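Local coordinates for phenylacetaldehyde dehydrogenase (Burkholderia cenocepacia, PDB 4O5H), which probably oxidises phenylacetaldehyde to phenylacetate with NAD+ as the electron acceptor, as a member of the aldehyde dehydrogenase family, at residues P30-L34 and A60-A65; V70-A75 and A247-R253; L199-V205 and F229-V234; A18-T23 and R110-I115. The contacts are given in a common frame with arbitrary orientation. Numbering follows the deposited sequence.

Interaction 1 (P30-L34 and A60-A65)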
loop_
_atom_site.group_PDB
_atom_site.type_symbol
_atom_site.label_atom_id
_atom_site.label_comp_id
_atom_site.label_asym_id
_atom_site.label_seq_id
_atom_site.Cartn_x
_atom_site.Cartn_y
_atom_site.Cartn_z
ATOM N N PRO A 30 -18.276 -18.896 -30.432
ATOM C CA PRO A 30 -18.339 -19.208 -29.004
ATOM C C PRO A 30 -17.196 -18.600 -28.205
ATOM O O PRO A 30 -16.094 -18.532 -28.685
ATOM C CB PRO A 30 -18.235 -20.730 -28.971
ATOM C CG PRO A 30 -18.724 -21.150 -30.308
ATOM C CD PRO A 30 -18.214 -20.120 -31.250
ATOM N N LYS A 31 -17.499 -18.038 -27.042
ATOM C CA LYS A 31 -16.500 -17.322 -26.211
ATOM C C LYS A 31 -16.089 -18.234 -25.090
ATOM O O LYS A 31 -16.938 -18.889 -24.476
ATOM C CB LYS A 31 -17.080 -16.054 -25.543
ATOM C CG LYS A 31 -17.852 -15.120 -26.456
ATOM C CD LYS A 31 -16.992 -14.439 -27.500
ATOM C CE LYS A 31 -17.900 -13.539 -28.302
ATOM N NZ LYS A 31 -18.995 -14.236 -29.050
ATOM N N GLN A 32 -14.816 -18.163 -24.742
ATOM C CA GLN A 32 -14.264 -18.929 -23.638
ATOM C C GLN A 32 -13.315 -18.081 -22.786
ATOM O O GLN A 32 -12.841 -17.039 -23.228
ATOM C CB GLN A 32 -13.521 -20.121 -24.206
ATOM C CG GLN A 32 -14.431 -21.067 -24.949
ATOM C CD GLN A 32 -13.724 -22.295 -25.358
ATOM O OE1 GLN A 32 -12.797 -22.248 -26.173
ATOM N NE2 GLN A 32 -14.119 -23.425 -24.775
ATOM N N MET A 33 -13.030 -18.563 -21.581
ATOM C CA MET A 33 -12.009 -17.967 -20.713
ATOM C C MET A 33 -10.619 -18.443 -21.146
ATOM O O MET A 33 -10.486 -19.504 -21.721
ATOM C CB MET A 33 -12.206 -18.415 -19.267
ATOM C CG MET A 33 -13.502 -17.962 -18.696
ATOM S SD MET A 33 -13.723 -18.435 -16.998
ATOM C CE MET A 33 -14.143 -20.186 -17.080
ATOM N N LEU A 34 -9.595 -17.703 -20.753
ATOM C CA LEU A 34 -8.210 -18.115 -20.984
ATOM C C LEU A 34 -7.595 -18.566 -19.667
ATOM O O LEU A 34 -7.349 -17.731 -18.773
ATOM C CB LEU A 34 -7.417 -16.948 -21.570
ATOM C CG LEU A 34 -5.919 -17.206 -21.782
ATOM C CD1 LEU A 34 -5.717 -18.371 -22.720
ATOM C CD2 LEU A 34 -5.237 -15.978 -22.336
ATOM N N ALA A 60 -23.871 -11.646 -27.188
ATOM C CA ALA A 60 -22.897 -12.687 -26.941
ATOM C C ALA A 60 -23.214 -13.320 -25.604
ATOM O O ALA A 60 -24.004 -12.792 -24.834
ATOM C CB ALA A 60 -21.457 -12.128 -26.909
ATOM N N ARG A 61 -22.533 -14.427 -25.333
ATOM C CA ARG A 61 -22.527 -15.067 -24.033
ATOM C C ARG A 61 -21.102 -15.453 -23.662
ATOM O O ARG A 61 -20.327 -15.867 -24.507
ATOM C CB ARG A 61 -23.388 -16.306 -24.075
ATOM C CG ARG A 61 -24.814 -16.034 -24.544
ATOM C CD ARG A 61 -25.582 -17.316 -24.708
ATOM N NE ARG A 61 -25.992 -17.853 -23.421
ATOM C CZ ARG A 61 -26.525 -19.071 -23.241
ATOM N NH1 ARG A 61 -26.722 -19.902 -24.281
ATOM N NH2 ARG A 61 -26.871 -19.467 -22.007
ATOM N N VAL A 62 -20.758 -15.319 -22.397
ATOM C CA VAL A 62 -19.414 -15.698 -21.922
ATOM C C VAL A 62 -19.543 -16.637 -20.719
ATOM O O VAL A 62 -20.611 -16.686 -20.084
ATOM C CB VAL A 62 -18.554 -14.476 -21.557
ATOM C CG1 VAL A 62 -18.419 -13.553 -22.761
ATOM C CG2 VAL A 62 -19.103 -13.747 -20.341
ATOM N N PRO A 63 -18.460 -17.372 -20.380
ATOM C CA PRO A 63 -18.545 -18.201 -19.211
ATOM C C PRO A 63 -18.821 -17.439 -17.928
ATOM O O PRO A 63 -18.307 -16.334 -17.732
ATOM C CB PRO A 63 -17.188 -18.886 -19.150
ATOM C CG PRO A 63 -16.757 -18.922 -20.591
ATOM C CD PRO A 63 -17.193 -17.562 -21.080
ATOM N N GLU A 64 -19.592 -18.086 -17.054
ATOM C CA GLU A 64 -19.824 -17.624 -15.700
ATOM C C GLU A 64 -18.984 -18.463 -14.714
ATOM O O GLU A 64 -19.413 -19.519 -14.248
ATOM C CB GLU A 64 -21.304 -17.753 -15.368
ATOM C CG GLU A 64 -21.625 -17.144 -14.017
ATOM C CD GLU A 64 -22.778 -17.791 -13.303
ATOM O OE1 GLU A 64 -23.797 -18.170 -13.898
ATOM O OE2 GLU A 64 -22.644 -17.914 -12.108
ATOM N N ALA A 65 -17.789 -17.967 -14.394
ATOM C CA ALA A 65 -16.813 -18.709 -13.579
ATOM C C ALA A 65 -17.223 -18.748 -12.132
ATOM O O ALA A 65 -17.799 -17.806 -11.642
ATOM C CB ALA A 65 -15.453 -18.067 -13.670
HETATM O O HOH W 1 -21.194 -15.501 -27.934
HETATM O O HOH W 2 -19.469 -18.861 -23.088
HETATM O O HOH W 3 -20.157 -17.872 -26.393
#
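K31, P63 and M33 carry most of this contact, in which the N-terminal arm runs beside the end of strand 57-63, the two directions only 22° apart. No direct hydrogen bond joins the backbones; K31 and V62 are nearest, CA to CA 5.4 Å. K31 lays its aliphatic part over the strand, its CG 3.2 Å from R61 O and its CB 4.0 Å from V62 CG1. Its ammonium hydrogen-bonds K29 O and L27 O and makes a cation-pi contact with F26, and a water takes hydrogen bonds from K31 NZ (2.8 Å) and R61 N (3.1 Å). A second water accepts from K31 N at 2.7 Å and donates to R61 O at 2.8 Å, so water does the bridging that direct backbone pairing would do in a sheet. P63, with no NH to offer, instead presents its ring: CD lies 3.7 Å from K31 O and CB 3.8 Å from M33 CG. M33 reaches on to A65, SD to CB 3.8 Å. Each segment belongs to its own two-stranded antiparallel hairpin, with backbone hydrogen bonds joining M33 to S40 in one, and A60 to V50 and V62 to L48 in the other, while L215 of helix 215-227 packs on both K31 and V62.

Interaction 2 (V70-A75 and A247-R253)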
loop_
_atom_site.group_PDB
_atom_site.type_symbol
_atom_site.label_atom_id
_atom_site.label_comp_id
_atom_site.label_asym_id
_atom_site.label_seq_id
_atom_site.Cartn_x
_atom_site.Cartn_y
_atom_site.Cartn_z
ATOM N N VAL A 70 -11.631 -19.995 -10.964
ATOM C CA VAL A 70 -10.678 -18.961 -10.503
ATOM C C VAL A 70 -9.449 -19.632 -9.899
ATOM O O VAL A 70 -8.336 -19.240 -10.204
ATOM C CB VAL A 70 -11.302 -18.006 -9.496
ATOM C CG1 VAL A 70 -10.247 -17.077 -8.896
ATOM C CG2 VAL A 70 -12.386 -17.179 -10.154
ATOM N N GLN A 71 -9.666 -20.636 -9.062
ATOM C CA GLN A 71 -8.548 -21.410 -8.498
ATOM C C GLN A 71 -7.662 -22.033 -9.572
ATOM O O GLN A 71 -6.459 -22.023 -9.439
ATOM C CB GLN A 71 -9.043 -22.490 -7.566
ATOM C CG GLN A 71 -9.516 -21.892 -6.242
ATOM C CD GLN A 71 -10.337 -22.842 -5.434
ATOM O OE1 GLN A 71 -10.695 -23.934 -5.872
ATOM N NE2 GLN A 71 -10.644 -22.438 -4.233
ATOM N N GLN A 72 -8.250 -22.535 -10.649
ATOM C CA GLN A 72 -7.440 -23.064 -11.777
ATOM C C GLN A 72 -6.596 -21.989 -12.440
ATOM O O GLN A 72 -5.463 -22.233 -12.832
ATOM C CB GLN A 72 -8.292 -23.744 -12.837
ATOM C CG GLN A 72 -8.954 -24.977 -12.297
ATOM C CD GLN A 72 -7.990 -26.121 -12.023
ATOM O OE1 GLN A 72 -6.869 -26.188 -12.566
ATOM N NE2 GLN A 72 -8.382 -26.983 -11.126
ATOM N N ALA A 73 -7.174 -20.825 -12.645
ATOM C CA ALA A 73 -6.442 -19.698 -13.226
ATOM C C ALA A 73 -5.262 -19.245 -12.347
ATOM O O ALA A 73 -4.177 -18.947 -12.852
ATOM C CB ALA A 73 -7.377 -18.522 -13.487
ATOM N N VAL A 74 -5.505 -19.177 -11.041
ATOM C CA VAL A 74 -4.469 -18.836 -10.092
ATOM C C VAL A 74 -3.377 -19.887 -10.103
ATOM O O VAL A 74 -2.221 -19.532 -10.120
ATOM C CB VAL A 74 -5.069 -18.620 -8.690
ATOM C CG1 VAL A 74 -3.971 -18.474 -7.647
ATOM C CG2 VAL A 74 -5.964 -17.338 -8.691
ATOM N N ALA A 75 -3.765 -21.166 -10.154
ATOM C CA ALA A 75 -2.780 -22.257 -10.228
ATOM C C ALA A 75 -1.900 -22.096 -11.475
ATOM O O ALA A 75 -0.691 -22.256 -11.366
ATOM C CB ALA A 75 -3.453 -23.612 -10.206
ATOM N N ALA A 247 -13.696 -14.633 -5.092
ATOM C CA ALA A 247 -12.825 -15.785 -4.991
ATOM C C ALA A 247 -11.368 -15.442 -5.332
ATOM O O ALA A 247 -10.432 -15.942 -4.692
ATOM C CB ALA A 247 -13.308 -16.885 -5.903
ATOM N N LEU A 248 -11.178 -14.576 -6.310
ATOM C CA LEU A 248 -9.842 -14.151 -6.656
ATOM C C LEU A 248 -9.195 -13.396 -5.483
ATOM O O LEU A 248 -8.071 -13.691 -5.084
ATOM C CB LEU A 248 -9.889 -13.272 -7.908
ATOM C CG LEU A 248 -8.541 -12.748 -8.404
ATOM C CD1 LEU A 248 -7.541 -13.901 -8.585
ATOM C CD2 LEU A 248 -8.759 -11.977 -9.703
ATOM N N SER A 249 -9.951 -12.471 -4.894
ATOM C CA SER A 249 -9.443 -11.670 -3.771
ATOM C C SER A 249 -9.018 -12.474 -2.553
ATOM O O SER A 249 -8.065 -12.080 -1.853
ATOM C CB SER A 249 -10.449 -10.577 -3.347
ATOM O OG SER A 249 -11.582 -11.128 -2.674
ATOM N N ARG A 250 -9.678 -13.614 -2.301
ATOM C CA ARG A 250 -9.406 -14.438 -1.127
ATOM C C ARG A 250 -8.330 -15.501 -1.349
ATOM O O ARG A 250 -7.961 -16.215 -0.415
ATOM C CB ARG A 250 -10.663 -15.225 -0.722
ATOM C CG ARG A 250 -11.889 -14.459 -0.357
ATOM C CD ARG A 250 -12.926 -15.420 0.280
ATOM N NE ARG A 250 -13.312 -16.513 -0.645
ATOM C CZ ARG A 250 -14.345 -16.461 -1.497
ATOM N NH1 ARG A 250 -15.112 -15.382 -1.547
ATOM N NH2 ARG A 250 -14.613 -17.479 -2.304
ATOM N N ASP A 251 -7.854 -15.668 -2.584
ATOM C CA ASP A 251 -6.950 -16.757 -2.860
ATOM C C ASP A 251 -5.600 -16.448 -2.223
ATOM O O ASP A 251 -5.018 -15.427 -2.513
ATOM C CB ASP A 251 -6.818 -17.009 -4.360
ATOM C CG ASP A 251 -6.239 -18.368 -4.673
ATOM O OD1 ASP A 251 -5.171 -18.708 -4.158
ATOM O OD2 ASP A 251 -6.865 -19.129 -5.466
ATOM N N PRO A 252 -5.087 -17.346 -1.347
ATOM C CA PRO A 252 -3.823 -17.002 -0.685
ATOM C C PRO A 252 -2.637 -17.151 -1.601
ATOM O O PRO A 252 -1.536 -16.818 -1.223
ATOM C CB PRO A 252 -3.754 -17.992 0.501
ATOM C CG PRO A 252 -4.610 -19.169 0.054
ATOM C CD PRO A 252 -5.728 -18.537 -0.749
ATOM N N ARG A 253 -2.836 -17.662 -2.809
ATOM C CA ARG A 253 -1.713 -17.862 -3.743
ATOM C C ARG A 253 -1.451 -16.698 -4.672
ATOM O O ARG A 253 -0.483 -16.739 -5.442
ATOM C CB ARG A 253 -1.882 -19.157 -4.560
ATOM C CG ARG A 253 -2.067 -20.399 -3.716
ATOM C CD ARG A 253 -2.597 -21.541 -4.564
ATOM N NE ARG A 253 -3.924 -21.200 -5.131
ATOM C CZ ARG A 253 -4.552 -21.949 -6.055
ATOM N NH1 ARG A 253 -3.981 -23.061 -6.557
ATOM N NH2 ARG A 253 -5.746 -21.586 -6.510
HETATM O O HOH W 4 -5.823 -24.952 -7.719
HETATM O O HOH W 5 -10.670 -19.116 -3.627
#
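Two valines one helical turn apart, V70 and V74, form the ridge that helix 67-82 presses against the end of helix 241-250 and the loop after it. V70 is the first bump: its CG1 settles against the backbone of the other helix, 3.7 Å from L248 CA, and its CB is 4.3 Å from A247 CB, the small alanine letting the helices come close. V74 fills the next hollow, between L248, whose CD1 lies 3.8 Å from V74 CG2, and the polar pair D251 and R253; V74 CG1 is 3.7 Å from both D251 OD2 and R253 NE. Beneath V74 and L248 lies V206 of strand 204-208, which both touch. The guanidinium of R253 lies flat along the helix, one face covered by V74 CG1 and A75 N, with A75 CB 3.7 Å from NH1. D251 holds it by a two-pronged salt bridge, R253 NH2 to D251 OD2 at 2.9 Å and R253 NE to D251 OD1 at 3.0 Å; OD1 also accepts from R253 N at 2.9 Å in an Asx turn. Only a weak hydrogen bond, R253 NH2 to Q71 O at 3.0 Å, crosses directly, so the joining is mostly packing, of valines on A247 and L248 and of the neutralised guanidinium on V74 and A75.

Interaction 3 (L199-V205 and F229-V234)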
loop_
_atom_site.group_PDB
_atom_site.type_symbol
_atom_site.label_atom_id
_atom_site.label_comp_id
_atom_site.label_asym_id
_atom_site.label_seq_id
_atom_site.Cartn_x
_atom_site.Cartn_y
_atom_site.Cartn_z
ATOM N N LEU A 199 3.429 -7.240 -16.644
ATOM C CA LEU A 199 4.284 -7.838 -17.621
ATOM C C LEU A 199 5.680 -7.236 -17.629
ATOM O O LEU A 199 6.682 -7.958 -17.765
ATOM C CB LEU A 199 3.654 -7.745 -18.998
ATOM C CG LEU A 199 2.270 -8.398 -19.155
ATOM C CD1 LEU A 199 1.751 -8.238 -20.562
ATOM C CD2 LEU A 199 2.339 -9.873 -18.826
ATOM N N ALA A 200 5.748 -5.925 -17.482
ATOM C CA ALA A 200 7.035 -5.219 -17.520
ATOM C C ALA A 200 7.939 -5.641 -16.378
ATOM O O ALA A 200 9.126 -5.722 -16.557
ATOM C CB ALA A 200 6.791 -3.709 -17.442
ATOM N N THR A 201 7.352 -5.911 -15.201
ATOM C CA THR A 201 8.114 -6.291 -14.034
ATOM C C THR A 201 8.354 -7.795 -13.892
ATOM O O THR A 201 9.122 -8.230 -12.998
ATOM C CB THR A 201 7.431 -5.818 -12.738
ATOM O OG1 THR A 201 6.085 -6.299 -12.693
ATOM C CG2 THR A 201 7.408 -4.318 -12.692
ATOM N N GLY A 202 7.694 -8.598 -14.704
ATOM C CA GLY A 202 7.891 -10.058 -14.615
ATOM C C GLY A 202 6.851 -10.763 -13.759
ATOM O O GLY A 202 6.996 -11.937 -13.444
ATOM N N CYS A 203 5.788 -10.063 -13.398
ATOM C CA CYS A 203 4.663 -10.710 -12.702
ATOM C C CYS A 203 3.852 -11.618 -13.677
ATOM O O CYS A 203 4.055 -11.545 -14.908
ATOM C CB CYS A 203 3.738 -9.645 -12.136
ATOM S SG CYS A 203 4.478 -8.589 -10.858
ATOM N N THR A 204 2.931 -12.396 -13.125
ATOM C CA THR A 204 1.885 -13.046 -13.907
ATOM C C THR A 204 0.560 -12.568 -13.371
ATOM O O THR A 204 0.520 -11.944 -12.300
ATOM C CB THR A 204 1.972 -14.603 -13.861
ATOM O OG1 THR A 204 1.825 -15.065 -12.520
ATOM C CG2 THR A 204 3.285 -15.045 -14.405
ATOM N N VAL A 205 -0.527 -12.796 -14.111
ATOM C CA VAL A 205 -1.770 -12.091 -13.862
ATOM C C VAL A 205 -2.977 -12.978 -14.073
ATOM O O VAL A 205 -3.049 -13.709 -15.055
ATOM C CB VAL A 205 -1.974 -10.920 -14.865
ATOM C CG1 VAL A 205 -3.173 -10.051 -14.476
ATOM C CG2 VAL A 205 -0.789 -10.004 -14.907
ATOM N N PHE A 229 3.272 -14.386 -25.622
ATOM C CA PHE A 229 3.483 -14.580 -24.166
ATOM C C PHE A 229 3.330 -16.042 -23.761
ATOM O O PHE A 229 2.456 -16.700 -24.238
ATOM C CB PHE A 229 2.552 -13.701 -23.368
ATOM C CG PHE A 229 2.925 -12.226 -23.435
ATOM C CD1 PHE A 229 3.833 -11.696 -22.538
ATOM C CD2 PHE A 229 2.386 -11.394 -24.419
ATOM C CE1 PHE A 229 4.195 -10.361 -22.598
ATOM C CE2 PHE A 229 2.767 -10.063 -24.514
ATOM C CZ PHE A 229 3.649 -9.539 -23.589
ATOM N N PRO A 230 4.181 -16.536 -22.853
ATOM C CA PRO A 230 4.059 -17.930 -22.462
ATOM C C PRO A 230 2.719 -18.179 -21.785
ATOM O O PRO A 230 2.151 -17.288 -21.149
ATOM C CB PRO A 230 5.191 -18.097 -21.449
ATOM C CG PRO A 230 6.236 -17.136 -21.885
ATOM C CD PRO A 230 5.460 -15.959 -22.412
ATOM N N ASP A 231 2.229 -19.386 -21.925
ATOM C CA ASP A 231 0.972 -19.761 -21.312
ATOM C C ASP A 231 0.976 -19.550 -19.790
ATOM O O ASP A 231 1.966 -19.850 -19.104
ATOM C CB ASP A 231 0.661 -21.239 -21.604
ATOM C CG ASP A 231 0.372 -21.484 -23.075
ATOM O OD1 ASP A 231 -0.302 -20.664 -23.748
ATOM O OD2 ASP A 231 0.849 -22.494 -23.565
ATOM N N GLY A 232 -0.141 -19.022 -19.292
ATOM C CA GLY A 232 -0.335 -18.823 -17.880
ATOM C C GLY A 232 0.183 -17.479 -17.365
ATOM O O GLY A 232 -0.055 -17.131 -16.220
ATOM N N VAL A 233 0.902 -16.733 -18.204
ATOM C CA VAL A 233 1.360 -15.415 -17.819
ATOM C C VAL A 233 0.190 -14.436 -17.665
ATOM O O VAL A 233 0.186 -13.622 -16.746
ATOM C CB VAL A 233 2.442 -14.879 -18.803
ATOM C CG1 VAL A 233 2.814 -13.451 -18.483
ATOM C CG2 VAL A 233 3.673 -15.767 -18.663
ATOM N N VAL A 234 -0.781 -14.535 -18.580
ATOM C CA VAL A 234 -2.045 -13.838 -18.472
ATOM C C VAL A 234 -3.161 -14.875 -18.567
ATOM O O VAL A 234 -3.200 -15.678 -19.499
ATOM C CB VAL A 234 -2.235 -12.752 -19.546
ATOM C CG1 VAL A 234 -3.547 -12.015 -19.336
ATOM C CG2 VAL A 234 -1.083 -11.742 -19.498
#
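L199, in the last turn of helix 187-201, overlaps three residues at once: its CD2 lies 3.6 Å from V233 CG1 and 4.0 Å from V234 CG2, and its CD1 is 3.8 Å from F229 CZ. M98 of helix 91-107 touches both L199 and F229, closing the cluster. The helix then ends in a Schellman motif at G202, whose positive phi turns the chain into strand 204-208. Across from it, a type II turn from P230 to V233, with G232 at its third position, delivers the chain to strand 234-236. The strands meet in parallel at V205 and V234, CA to CA 4.9 Å, with both valines on the same face of the sheet. V205 N donates to V233 O at 2.9 Å. Two CA-H...O contacts flank this bond: T204 CA to V233 O at 3.4 Å and V234 CA to V205 O at 3.6 Å. Helix 215-227 connects the strands, a beta-alpha-beta unit of the Rossmann-like sheet. The chemistry is divided: that backbone bond, continued by one between V205 and N235, ties the strands side by side, and buried apolar side chains pack the helix end against them.

Interaction 4 (A18-T23 and R110-I115)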
loop_
_atom_site.group_PDB
_atom_site.type_symbol
_atom_site.label_atom_id
_atom_site.label_comp_id
_atom_site.label_asym_id
_atom_site.label_seq_id
_atom_site.Cartn_x
_atom_site.Cartn_y
_atom_site.Cartn_z
ATOM N N ALA A 18 -22.621 -0.041 -39.893
ATOM C CA ALA A 18 -21.860 -1.177 -40.397
ATOM C C ALA A 18 -20.811 -1.586 -39.380
ATOM O O ALA A 18 -20.318 -0.775 -38.629
ATOM C CB ALA A 18 -21.195 -0.824 -41.718
ATOM N N LEU A 19 -20.471 -2.862 -39.372
ATOM C CA LEU A 19 -19.443 -3.377 -38.506
ATOM C C LEU A 19 -18.413 -4.040 -39.380
ATOM O O LEU A 19 -18.750 -4.571 -40.425
ATOM C CB LEU A 19 -20.023 -4.434 -37.581
ATOM C CG LEU A 19 -21.003 -3.982 -36.518
ATOM C CD1 LEU A 19 -21.489 -5.182 -35.751
ATOM C CD2 LEU A 19 -20.345 -2.991 -35.585
ATOM N N LEU A 20 -17.169 -4.063 -38.912
ATOM C CA LEU A 20 -16.149 -4.816 -39.611
ATOM C C LEU A 20 -16.552 -6.274 -39.640
ATOM O O LEU A 20 -17.149 -6.800 -38.687
ATOM C CB LEU A 20 -14.773 -4.658 -38.941
ATOM C CG LEU A 20 -14.131 -3.272 -38.999
ATOM C CD1 LEU A 20 -12.844 -3.301 -38.217
ATOM C CD2 LEU A 20 -13.848 -2.840 -40.423
ATOM N N ASP A 21 -16.141 -6.953 -40.699
ATOM C CA ASP A 21 -16.249 -8.402 -40.748
ATOM C C ASP A 21 -15.616 -9.068 -39.525
ATOM O O ASP A 21 -16.183 -10.033 -38.971
ATOM C CB ASP A 21 -15.598 -8.953 -42.019
ATOM C CG ASP A 21 -16.383 -8.631 -43.278
ATOM O OD1 ASP A 21 -17.549 -8.164 -43.205
ATOM O OD2 ASP A 21 -15.824 -8.890 -44.378
ATOM N N ALA A 22 -14.445 -8.589 -39.094
ATOM C CA ALA A 22 -13.756 -9.204 -37.959
ATOM C C ALA A 22 -14.622 -9.115 -36.686
ATOM O O ALA A 22 -14.652 -10.055 -35.892
ATOM C CB ALA A 22 -12.383 -8.572 -37.723
ATOM N N THR A 23 -15.261 -7.968 -36.496
ATOM C CA THR A 23 -16.085 -7.698 -35.346
ATOM C C THR A 23 -17.253 -8.671 -35.348
ATOM O O THR A 23 -17.553 -9.304 -34.330
ATOM C CB THR A 23 -16.628 -6.253 -35.373
ATOM O OG1 THR A 23 -15.545 -5.310 -35.449
ATOM C CG2 THR A 23 -17.459 -5.973 -34.119
ATOM N N ARG A 110 -9.777 -0.537 -34.850
ATOM C CA ARG A 110 -11.211 -0.309 -35.168
ATOM C C ARG A 110 -12.093 -1.438 -34.641
ATOM O O ARG A 110 -13.121 -1.190 -34.037
ATOM C CB ARG A 110 -11.431 -0.160 -36.664
ATOM C CG ARG A 110 -12.872 0.027 -37.043
ATOM C CD ARG A 110 -13.484 1.308 -36.450
ATOM N NE ARG A 110 -14.921 1.359 -36.700
ATOM C CZ ARG A 110 -15.670 2.449 -36.575
ATOM N NH1 ARG A 110 -15.137 3.569 -36.159
ATOM N NH2 ARG A 110 -16.958 2.419 -36.875
ATOM N N GLU A 111 -11.655 -2.691 -34.832
ATOM C CA GLU A 111 -12.405 -3.813 -34.305
ATOM C C GLU A 111 -12.553 -3.734 -32.773
ATOM O O GLU A 111 -13.620 -3.921 -32.231
ATOM C CB GLU A 111 -11.691 -5.136 -34.652
ATOM C CG GLU A 111 -12.403 -6.340 -34.080
ATOM C CD GLU A 111 -11.588 -7.613 -34.205
ATOM O OE1 GLU A 111 -10.467 -7.573 -34.788
ATOM O OE2 GLU A 111 -12.060 -8.624 -33.664
ATOM N N LEU A 112 -11.458 -3.454 -32.088
ATOM C CA LEU A 112 -11.520 -3.301 -30.630
ATOM C C LEU A 112 -12.444 -2.195 -30.208
ATOM O O LEU A 112 -13.186 -2.341 -29.233
ATOM C CB LEU A 112 -10.114 -3.058 -30.062
ATOM C CG LEU A 112 -9.193 -4.319 -30.060
ATOM C CD1 LEU A 112 -7.743 -3.945 -29.824
ATOM C CD2 LEU A 112 -9.661 -5.279 -29.009
ATOM N N ALA A 113 -12.444 -1.100 -30.952
ATOM C CA ALA A 113 -13.344 0.026 -30.666
ATOM C C ALA A 113 -14.797 -0.348 -30.868
ATOM O O ALA A 113 -15.643 -0.000 -30.063
ATOM C CB ALA A 113 -13.003 1.222 -31.528
ATOM N N GLU A 114 -15.090 -1.078 -31.933
ATOM C CA GLU A 114 -16.474 -1.542 -32.181
ATOM C C GLU A 114 -16.946 -2.495 -31.060
ATOM O O GLU A 114 -18.067 -2.375 -30.562
ATOM C CB GLU A 114 -16.576 -2.229 -33.563
ATOM C CG GLU A 114 -16.390 -1.222 -34.710
ATOM C CD GLU A 114 -16.504 -1.793 -36.101
ATOM O OE1 GLU A 114 -16.602 -3.032 -36.272
ATOM O OE2 GLU A 114 -16.488 -0.956 -37.044
ATOM N N ILE A 115 -16.086 -3.427 -30.678
ATOM C CA ILE A 115 -16.441 -4.354 -29.634
ATOM C C ILE A 115 -16.732 -3.551 -28.380
ATOM O O ILE A 115 -17.726 -3.791 -27.682
ATOM C CB ILE A 115 -15.276 -5.367 -29.356
ATOM C CG1 ILE A 115 -15.122 -6.291 -30.532
ATOM C CG2 ILE A 115 -15.524 -6.147 -28.072
ATOM C CD1 ILE A 115 -13.836 -7.088 -30.544
HETATM O O HOH W 6 -11.992 -10.899 -34.802
#
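A18 enters alongside helix 109-120 and barely touches it. At L19 the backbone closes in, with CA 3.6 Å from E114 OE1 and CD2 3.8 Å from the same oxygen. L20, at the N-cap position of helix 21-28, makes the first firm link: its N donates to E114 OE1 at 2.9 Å. Its side chain lies over the start of the other helix, CD1 3.5 Å from R110 CG and 3.6 Å from E111 N. D21 points away, and A22 then brings CB to 3.6 Å from E111 OE1, while a water donates to A22 O at 3.0 Å and to E111 OE2 at 2.5 Å. E111 also forms a salt bridge with R219 of helix 215-227. T23 closes the contact, its OG1 donating to E114 OE1 at 2.6 Å and standing 3.6 Å from E111 CG. One carboxylate oxygen thus gathers both cross-segment hydrogen bonds; the other, E114 OE2, takes R110 NE at 2.8 Å in a salt bridge one turn back on the same helix. The result is a short N-terminal helix docked on the surface of the aldehyde dehydrogenase fold, its first turn held by a buried glutamate from a neighbouring helix.

In the fold
Interaction 4 opens first along the chain, and interaction 1 falls wholly within its span, helix 21-28 leading directly to strand 33-35; their centres are about 19 Å apart. Interaction 1 passes the chain on to interaction 2, as strand 57-63 is followed by helix 67-82, and interaction 2 in turn spans interaction 3, their centres about 16 Å apart. Interactions 1 and 3 touch, L34 CD2 lying 3.5 Å from V234 O, whereas interactions 2 and 4 are farthest apart, centres about 33 Å. Strand 204-208 belongs to interaction 3 and packs under interaction 2. The N-terminal segments lie against helix 215-227, and strand 33-35 reaches strand 234-236 of the Rossmann-like sheet, probably the NAD-binding part as in other aldehyde dehydrogenases.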